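Local coordinates for protein phiAB6 tailspike (PDB 5JS4) that cleaves the exopolysaccharide of Acinetobacter baumannii as a trimeric, beta-helical bacteriophage tailspike, probably giving the phage access to its host cell, at residues 283-291 against 321-331; 351-361 against 372-383. One frame throughout, in Å; residues are numbered along the deposited sequence.

Interaction 1: residues 283-291 against 321-331; sequences RYILKNQVD and SPDLQGKTAFI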
# COMPACT_ATOMS: atom_id res chain seq x y z
N ARG A 283 -39.90 3.86 -4.22
CA ARG A 283 -39.27 3.92 -5.53
C ARG A 283 -39.68 5.26 -6.12
O ARG A 283 -40.80 5.41 -6.63
CB ARG A 283 -39.75 2.74 -6.38
CG ARG A 283 -39.11 2.67 -7.75
CD ARG A 283 -39.28 1.28 -8.35
NE ARG A 283 -38.60 1.15 -9.63
CZ ARG A 283 -38.37 -0.00 -10.26
NH1 ARG A 283 -38.74 -1.16 -9.72
NH2 ARG A 283 -37.75 0.00 -11.43
N TYR A 284 -38.79 6.24 -6.01
CA TYR A 284 -39.10 7.63 -6.33
C TYR A 284 -38.84 7.94 -7.80
O TYR A 284 -37.69 7.99 -8.23
CB TYR A 284 -38.30 8.57 -5.43
CG TYR A 284 -38.67 8.50 -3.96
CD1 TYR A 284 -38.04 7.61 -3.10
CD2 TYR A 284 -39.65 9.34 -3.43
CE1 TYR A 284 -38.37 7.55 -1.76
CE2 TYR A 284 -39.98 9.29 -2.09
CZ TYR A 284 -39.34 8.40 -1.25
OH TYR A 284 -39.68 8.35 0.08
N ILE A 285 -39.91 8.16 -8.55
CA ILE A 285 -39.80 8.47 -9.97
C ILE A 285 -39.49 9.95 -10.17
O ILE A 285 -40.12 10.82 -9.56
CB ILE A 285 -41.11 8.14 -10.74
CG1 ILE A 285 -41.53 6.68 -10.51
CG2 ILE A 285 -40.96 8.43 -12.23
CD1 ILE A 285 -40.49 5.64 -10.84
N LEU A 286 -38.50 10.23 -11.03
CA LEU A 286 -38.17 11.59 -11.43
C LEU A 286 -38.25 11.70 -12.94
O LEU A 286 -37.54 10.99 -13.65
CB LEU A 286 -36.76 11.95 -10.96
CG LEU A 286 -36.54 11.99 -9.45
CD1 LEU A 286 -35.07 12.19 -9.15
CD2 LEU A 286 -37.37 13.08 -8.80
N LYS A 287 -39.12 12.59 -13.43
CA LYS A 287 -39.27 12.84 -14.87
C LYS A 287 -38.71 14.19 -15.30
O LYS A 287 -38.72 14.52 -16.49
CB LYS A 287 -40.75 12.75 -15.26
CG LYS A 287 -41.39 11.41 -14.93
CD LYS A 287 -42.78 11.29 -15.52
CE LYS A 287 -43.43 9.98 -15.11
NZ LYS A 287 -44.80 9.83 -15.68
N ASN A 288 -38.23 14.97 -14.34
CA ASN A 288 -37.64 16.27 -14.61
C ASN A 288 -36.37 16.45 -13.78
O ASN A 288 -36.22 15.85 -12.72
CB ASN A 288 -38.63 17.39 -14.28
CG ASN A 288 -39.83 17.38 -15.20
OD1 ASN A 288 -39.77 17.87 -16.33
ND2 ASN A 288 -40.94 16.81 -14.72
N GLN A 289 -35.48 17.30 -14.28
CA GLN A 289 -34.23 17.61 -13.59
C GLN A 289 -34.52 18.25 -12.24
O GLN A 289 -35.44 19.05 -12.11
CB GLN A 289 -33.39 18.56 -14.44
CG GLN A 289 -32.03 18.91 -13.86
CD GLN A 289 -31.24 19.81 -14.79
OE1 GLN A 289 -31.52 21.01 -14.89
NE2 GLN A 289 -30.26 19.24 -15.48
N VAL A 290 -33.74 17.85 -11.23
CA VAL A 290 -33.82 18.45 -9.91
C VAL A 290 -32.54 19.24 -9.67
O VAL A 290 -31.44 18.74 -9.88
CB VAL A 290 -33.98 17.37 -8.82
CG1 VAL A 290 -33.87 17.97 -7.42
CG2 VAL A 290 -35.31 16.64 -8.99
N ASP A 291 -32.70 20.49 -9.24
CA ASP A 291 -31.58 21.33 -8.83
C ASP A 291 -31.46 21.20 -7.32
O ASP A 291 -32.31 21.69 -6.58
CB ASP A 291 -31.83 22.78 -9.24
CG ASP A 291 -30.64 23.69 -8.99
OD1 ASP A 291 -29.72 23.31 -8.23
OD2 ASP A 291 -30.62 24.81 -9.55
N SER A 321 -38.25 10.44 -20.45
CA SER A 321 -38.77 11.81 -20.36
C SER A 321 -38.01 12.75 -21.29
O SER A 321 -36.80 12.91 -21.15
CB SER A 321 -38.68 12.32 -18.92
OG SER A 321 -39.19 13.63 -18.83
N PRO A 322 -38.71 13.38 -22.26
CA PRO A 322 -38.03 14.27 -23.20
C PRO A 322 -37.21 15.38 -22.53
O PRO A 322 -36.16 15.76 -23.04
CB PRO A 322 -39.18 14.88 -24.01
CG PRO A 322 -40.28 13.87 -23.92
CD PRO A 322 -40.15 13.26 -22.56
N ASP A 323 -37.69 15.87 -21.39
CA ASP A 323 -37.02 16.96 -20.67
C ASP A 323 -35.71 16.56 -19.99
O ASP A 323 -34.97 17.42 -19.52
CB ASP A 323 -37.97 17.57 -19.64
CG ASP A 323 -39.20 18.21 -20.27
OD1 ASP A 323 -39.04 18.95 -21.27
OD2 ASP A 323 -40.32 17.98 -19.77
N LEU A 324 -35.41 15.26 -19.94
CA LEU A 324 -34.15 14.77 -19.38
C LEU A 324 -33.13 14.34 -20.44
O LEU A 324 -31.96 14.13 -20.12
CB LEU A 324 -34.40 13.61 -18.40
CG LEU A 324 -34.99 14.00 -17.04
CD1 LEU A 324 -35.48 12.77 -16.30
CD2 LEU A 324 -33.98 14.77 -16.20
N GLN A 325 -33.55 14.22 -21.70
CA GLN A 325 -32.65 13.79 -22.77
C GLN A 325 -31.41 14.68 -22.84
O GLN A 325 -31.52 15.91 -22.92
CB GLN A 325 -33.36 13.81 -24.13
CG GLN A 325 -32.53 13.20 -25.26
CD GLN A 325 -33.27 13.16 -26.59
OE1 GLN A 325 -34.18 13.96 -26.83
NE2 GLN A 325 -32.88 12.23 -27.45
N GLY A 326 -30.23 14.06 -22.80
CA GLY A 326 -28.96 14.78 -22.92
C GLY A 326 -28.59 15.62 -21.71
O GLY A 326 -27.68 16.45 -21.79
N LYS A 327 -29.27 15.41 -20.58
CA LYS A 327 -29.04 16.21 -19.38
C LYS A 327 -28.67 15.34 -18.20
O LYS A 327 -28.78 14.11 -18.25
CB LYS A 327 -30.29 17.02 -19.03
CG LYS A 327 -30.68 18.07 -20.06
CD LYS A 327 -31.91 18.83 -19.60
CE LYS A 327 -32.49 19.70 -20.70
NZ LYS A 327 -33.93 20.00 -20.46
N THR A 328 -28.24 15.99 -17.12
CA THR A 328 -28.01 15.31 -15.85
C THR A 328 -29.25 15.47 -14.96
O THR A 328 -29.80 16.56 -14.85
CB THR A 328 -26.78 15.85 -15.11
OG1 THR A 328 -25.68 15.98 -16.03
CG2 THR A 328 -26.39 14.91 -13.99
N ALA A 329 -29.68 14.37 -14.34
CA ALA A 329 -30.93 14.35 -13.56
C ALA A 329 -30.86 15.25 -12.33
O ALA A 329 -31.82 15.95 -12.02
CB ALA A 329 -31.27 12.93 -13.15
N PHE A 330 -29.73 15.21 -11.63
CA PHE A 330 -29.49 16.06 -10.47
C PHE A 330 -28.31 16.98 -10.73
O PHE A 330 -27.23 16.52 -11.12
CB PHE A 330 -29.16 15.20 -9.25
CG PHE A 330 -30.35 14.53 -8.62
CD1 PHE A 330 -31.13 15.22 -7.71
CD2 PHE A 330 -30.66 13.22 -8.92
CE1 PHE A 330 -32.22 14.61 -7.12
CE2 PHE A 330 -31.75 12.60 -8.33
CZ PHE A 330 -32.53 13.30 -7.43
N ILE A 331 -28.51 18.28 -10.52
CA ILE A 331 -27.42 19.25 -10.64
C ILE A 331 -27.16 19.94 -9.30
O ILE A 331 -28.00 19.91 -8.40
CB ILE A 331 -27.68 20.29 -11.75
CG1 ILE A 331 -28.96 21.10 -11.48
CG2 ILE A 331 -27.75 19.59 -13.10
CD1 ILE A 331 -29.12 22.31 -12.38
O HOH W 1 -35.89 18.51 -16.86

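Interaction 2: residues 351-361 against 372-383; sequences QVSFIEIDGYL and FYNQIVVKQALV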
# COMPACT_ATOMS: atom_id res chain seq x y z
N GLN A 351 -28.92 9.51 -23.43
CA GLN A 351 -27.82 10.24 -22.79
C GLN A 351 -28.27 10.99 -21.54
O GLN A 351 -28.07 12.20 -21.40
CB GLN A 351 -27.17 11.20 -23.79
CG GLN A 351 -26.53 10.50 -24.98
CD GLN A 351 -25.56 11.37 -25.76
OE1 GLN A 351 -25.10 12.41 -25.27
NE2 GLN A 351 -25.24 10.95 -26.97
N VAL A 352 -28.91 10.26 -20.63
CA VAL A 352 -29.32 10.81 -19.34
C VAL A 352 -28.25 10.44 -18.32
O VAL A 352 -27.98 9.26 -18.10
CB VAL A 352 -30.69 10.26 -18.90
CG1 VAL A 352 -31.11 10.89 -17.58
CG2 VAL A 352 -31.74 10.54 -19.97
N SER A 353 -27.63 11.45 -17.71
CA SER A 353 -26.62 11.23 -16.67
C SER A 353 -27.26 11.43 -15.31
O SER A 353 -28.33 12.03 -15.21
CB SER A 353 -25.44 12.18 -16.89
OG SER A 353 -24.74 11.83 -18.07
N PHE A 354 -26.63 10.92 -14.24
CA PHE A 354 -27.30 10.93 -12.93
C PHE A 354 -27.10 12.21 -12.13
O PHE A 354 -28.08 12.89 -11.82
CB PHE A 354 -26.92 9.71 -12.07
CG PHE A 354 -27.54 9.74 -10.70
CD1 PHE A 354 -28.92 9.93 -10.55
CD2 PHE A 354 -26.77 9.60 -9.56
CE1 PHE A 354 -29.50 9.98 -9.30
CE2 PHE A 354 -27.35 9.64 -8.30
CZ PHE A 354 -28.72 9.83 -8.17
N ILE A 355 -25.86 12.54 -11.77
CA ILE A 355 -25.63 13.62 -10.82
C ILE A 355 -24.35 14.42 -11.09
O ILE A 355 -23.31 13.86 -11.45
CB ILE A 355 -25.64 13.06 -9.37
CG1 ILE A 355 -25.74 14.19 -8.34
CG2 ILE A 355 -24.44 12.16 -9.13
CD1 ILE A 355 -26.37 13.75 -7.04
N GLU A 356 -24.45 15.74 -10.92
CA GLU A 356 -23.31 16.64 -11.04
C GLU A 356 -22.90 17.10 -9.65
O GLU A 356 -23.72 17.60 -8.88
CB GLU A 356 -23.65 17.84 -11.92
CG GLU A 356 -23.85 17.46 -13.37
CD GLU A 356 -24.18 18.63 -14.27
OE1 GLU A 356 -24.00 19.79 -13.86
OE2 GLU A 356 -24.62 18.37 -15.41
N ILE A 357 -21.61 16.93 -9.34
CA ILE A 357 -21.06 17.28 -8.03
C ILE A 357 -19.71 17.97 -8.24
O ILE A 357 -18.94 17.58 -9.11
CB ILE A 357 -20.92 16.03 -7.13
CG1 ILE A 357 -20.44 16.42 -5.74
CG2 ILE A 357 -20.00 14.98 -7.77
CD1 ILE A 357 -20.50 15.30 -4.72
N ASP A 358 -19.44 19.02 -7.47
CA ASP A 358 -18.19 19.75 -7.63
C ASP A 358 -17.00 18.92 -7.14
O ASP A 358 -17.11 18.15 -6.19
CB ASP A 358 -18.23 21.09 -6.90
CG ASP A 358 -17.10 22.01 -7.33
OD1 ASP A 358 -17.15 22.55 -8.45
OD2 ASP A 358 -16.15 22.18 -6.54
N GLY A 359 -15.86 19.09 -7.80
CA GLY A 359 -14.67 18.32 -7.47
C GLY A 359 -13.98 18.69 -6.17
O GLY A 359 -13.21 17.89 -5.64
N TYR A 360 -14.24 19.89 -5.65
CA TYR A 360 -13.60 20.35 -4.41
C TYR A 360 -14.44 20.00 -3.18
O TYR A 360 -15.53 20.54 -2.99
CB TYR A 360 -13.34 21.87 -4.46
CG TYR A 360 -12.74 22.46 -3.19
CD1 TYR A 360 -11.62 21.90 -2.59
CD2 TYR A 360 -13.30 23.60 -2.61
CE1 TYR A 360 -11.07 22.45 -1.43
CE2 TYR A 360 -12.76 24.15 -1.46
CZ TYR A 360 -11.64 23.58 -0.88
OH TYR A 360 -11.11 24.15 0.27
N LEU A 361 -13.92 19.09 -2.37
CA LEU A 361 -14.56 18.62 -1.13
C LEU A 361 -15.81 17.79 -1.39
O LEU A 361 -16.92 18.32 -1.46
CB LEU A 361 -14.87 19.77 -0.16
CG LEU A 361 -13.70 20.66 0.25
CD1 LEU A 361 -14.15 21.60 1.36
CD2 LEU A 361 -12.48 19.86 0.69
N PHE A 372 -27.79 4.96 -16.80
CA PHE A 372 -27.30 6.33 -17.02
C PHE A 372 -26.16 6.36 -18.05
O PHE A 372 -25.53 5.34 -18.33
CB PHE A 372 -26.84 7.03 -15.74
CG PHE A 372 -27.94 7.25 -14.73
CD1 PHE A 372 -28.82 8.32 -14.86
CD2 PHE A 372 -28.07 6.41 -13.64
CE1 PHE A 372 -29.82 8.53 -13.93
CE2 PHE A 372 -29.07 6.61 -12.70
CZ PHE A 372 -29.94 7.67 -12.85
N TYR A 373 -25.91 7.55 -18.58
CA TYR A 373 -24.85 7.77 -19.56
C TYR A 373 -23.53 7.95 -18.81
O TYR A 373 -22.67 7.07 -18.86
CB TYR A 373 -25.21 8.99 -20.42
CG TYR A 373 -24.28 9.26 -21.58
CD1 TYR A 373 -24.30 8.46 -22.71
CD2 TYR A 373 -23.39 10.33 -21.55
CE1 TYR A 373 -23.47 8.71 -23.79
CE2 TYR A 373 -22.55 10.59 -22.62
CZ TYR A 373 -22.59 9.78 -23.74
OH TYR A 373 -21.76 10.03 -24.80
N ASN A 374 -23.40 9.08 -18.12
CA ASN A 374 -22.39 9.25 -17.09
C ASN A 374 -23.09 9.12 -15.76
O ASN A 374 -24.11 9.77 -15.53
CB ASN A 374 -21.71 10.62 -17.20
CG ASN A 374 -20.97 10.81 -18.51
OD1 ASN A 374 -21.08 11.86 -19.16
ND2 ASN A 374 -20.20 9.81 -18.92
N GLN A 375 -22.57 8.29 -14.87
CA GLN A 375 -23.22 8.09 -13.58
C GLN A 375 -22.85 9.22 -12.62
O GLN A 375 -23.73 9.93 -12.13
CB GLN A 375 -22.93 6.70 -13.03
CG GLN A 375 -23.68 5.63 -13.82
CD GLN A 375 -23.30 4.21 -13.46
OE1 GLN A 375 -22.15 3.93 -13.11
NE2 GLN A 375 -24.25 3.29 -13.59
N ILE A 376 -21.56 9.42 -12.41
CA ILE A 376 -21.07 10.55 -11.62
C ILE A 376 -20.41 11.55 -12.55
O ILE A 376 -19.43 11.22 -13.22
CB ILE A 376 -20.06 10.09 -10.55
CG1 ILE A 376 -20.70 9.06 -9.60
CG2 ILE A 376 -19.50 11.28 -9.78
CD1 ILE A 376 -21.74 9.62 -8.65
N VAL A 377 -20.95 12.76 -12.59
CA VAL A 377 -20.37 13.84 -13.39
C VAL A 377 -19.69 14.81 -12.44
O VAL A 377 -20.35 15.53 -11.69
CB VAL A 377 -21.45 14.57 -14.22
CG1 VAL A 377 -20.84 15.72 -15.02
CG2 VAL A 377 -22.15 13.59 -15.15
N VAL A 378 -18.36 14.83 -12.47
CA VAL A 378 -17.59 15.73 -11.62
C VAL A 378 -17.44 17.06 -12.34
O VAL A 378 -17.00 17.10 -13.49
CB VAL A 378 -16.18 15.17 -11.32
CG1 VAL A 378 -15.41 16.12 -10.42
CG2 VAL A 378 -16.28 13.79 -10.69
N LYS A 379 -17.81 18.14 -11.66
CA LYS A 379 -17.64 19.49 -12.21
C LYS A 379 -16.34 20.10 -11.70
O LYS A 379 -15.89 19.81 -10.59
CB LYS A 379 -18.84 20.37 -11.87
CG LYS A 379 -20.20 19.80 -12.29
CD LYS A 379 -20.33 19.58 -13.79
CE LYS A 379 -20.56 20.89 -14.54
NZ LYS A 379 -20.70 20.67 -16.01
N GLN A 380 -15.74 20.94 -12.54
CA GLN A 380 -14.40 21.48 -12.30
C GLN A 380 -13.39 20.34 -12.10
O GLN A 380 -13.44 19.36 -12.84
CB GLN A 380 -14.42 22.52 -11.16
CG GLN A 380 -15.30 23.72 -11.48
CD GLN A 380 -14.94 24.37 -12.81
OE1 GLN A 380 -13.76 24.64 -13.07
NE2 GLN A 380 -15.93 24.62 -13.65
N ALA A 381 -12.49 20.45 -11.13
CA ALA A 381 -11.44 19.44 -10.96
C ALA A 381 -11.44 18.87 -9.54
O ALA A 381 -11.86 19.53 -8.60
CB ALA A 381 -10.08 20.02 -11.28
N LEU A 382 -10.97 17.63 -9.41
CA LEU A 382 -10.87 17.00 -8.10
C LEU A 382 -9.91 17.75 -7.19
O LEU A 382 -8.86 18.22 -7.63
CB LEU A 382 -10.37 15.56 -8.20
CG LEU A 382 -11.06 14.57 -9.13
CD1 LEU A 382 -10.38 13.21 -9.01
CD2 LEU A 382 -12.54 14.47 -8.81
N VAL A 383 -10.28 17.87 -5.92
CA VAL A 383 -9.35 18.21 -4.85
C VAL A 383 -10.06 17.92 -3.53
O VAL A 383 -11.14 18.44 -3.27
CB VAL A 383 -8.81 19.66 -4.96
CG1 VAL A 383 -9.88 20.63 -5.44
CG2 VAL A 383 -8.19 20.11 -3.64
O HOH W 2 -22.47 18.90 -17.16

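Interaction 1: residues 283-291 against 321-331
Leu286 meets Phe330 at about a right angle, its CD1 branch lying 3.3 Å from Phe330 CZ at the far end of the ring. A branched aliphatic tip suits this tight, buried fit. At Lys287 the backbone does the work: its carbonyl O accepts a short 2.5 Å bond from Ser321 OG, which lies in the carbonyl plane on a lone pair, while the lysine's extended chain leads away. The branched end of Leu324 covers the backbone here, with CD1 against the Lys287 carbonyl and CD2 3.5 Å from Gln289 N. That backbone nitrogen donates to a water, which in turn donates to Asp323 O, so a polar link joins the two loops just ahead of the paired strands.

Gln289 reaches across with its whole side chain. With CG anti to the backbone N (chi1 -177°) and the chain extended, it runs beside the loop until NE2 gives a 2.8 Å bond to Thr328 O. The bond is nearly straight (169° at the hydrogen), and the acceptor sits in the amide plane, which fixes the turn of the amide; Ile331 CG2 packs beside the same nitrogen.

From Val290 onward the chains pair as parallel strands: Val290 N donates to Ala329 O at 2.8 Å, and Ile331 N to Val290 O at 3.0 Å. Beta-branched Val290 suits the strand and lies alongside Phe330, CB against the CD1–CE1 side of the ring. On the other face Asp291 crosses Ile331, while its OD1 is held by Asn332 and Lys293 N. A corner loop leading into short, stacked parallel strands, with Val290 and Phe330 facing the interior and Asp291 and Ile331 on the outer face, is the hallmark of a right-handed parallel beta-helix, as in pectate lyase-like proteins.

Interaction 2: residues 351-361 against 372-383
Phe354 CB sits squarely over the face of Phe372, 3.5 Å from the ring centroid, in a buried CH-pi contact. The two rings meet obliquely, their planes at 47°, with Phe354 CD1 3.4 Å from Phe372 CZ. A second contact of the CH-pi kind lies nearer solvent: Gln351 runs alongside Tyr373, its CG over the face but offset toward the rim and its amide stacked 6° from the ring plane, a flat polar group well suited to covering an aromatic face. Ile355 and Ile376 fill the inward side with CG2 and CD1, whereas Tyr360 CD1 meets Val383 CG1 at 3.6 Å.

Hydrogen bonding is mostly parallel-strand pairing, as in Lys379 N to Ile357 O at 2.8 Å. One side chain adds to it across the contact: Ser353 OG accepts from Asn374 N at 3.1 Å. Asp358 OD2 accepts from Tyr360 N, an Asx turn that shapes the corner locally. There the register slips by two residues in a beta bulge, and Gly359, lacking a side chain, brings CA to 3.3 Å from Ala381 O.

The charges meet indirectly. Lys379 bends back over Glu356, but NZ remains 4.0 Å from OE1, and a water bridges NZ to OE2, which also accepts from Thr328 OG1.

Strand 353-358 lies between 328-333 and 374-379, Phe354 also meeting Phe330, while 398-402 follows on the other side of 374-379. Beyond the corner, Tyr360 OH hydrogen-bonds to Tyr393 of a second subunit.

In the fold
Both contacts join successive rungs of one parallel sheet: 328-333 belongs to interaction 1 and its neighbour 353-358 to interaction 2. They meet directly where Ala329 N bonds to Ser353 O and Thr328 OG1 to Glu356 OE2. Interaction 1 lies at the sheet's outermost strand within the chain, is only partly buried and brings in a turn, so a water, a serine hydroxyl and a glutamine amide supplement just two strand hydrogen bonds. Interaction 2 is further inside and more extensive, with a long run of backbone pairing and apolar and aromatic packing. Only interaction 2 reaches another subunit, near its corner; no other chain touches interaction 1.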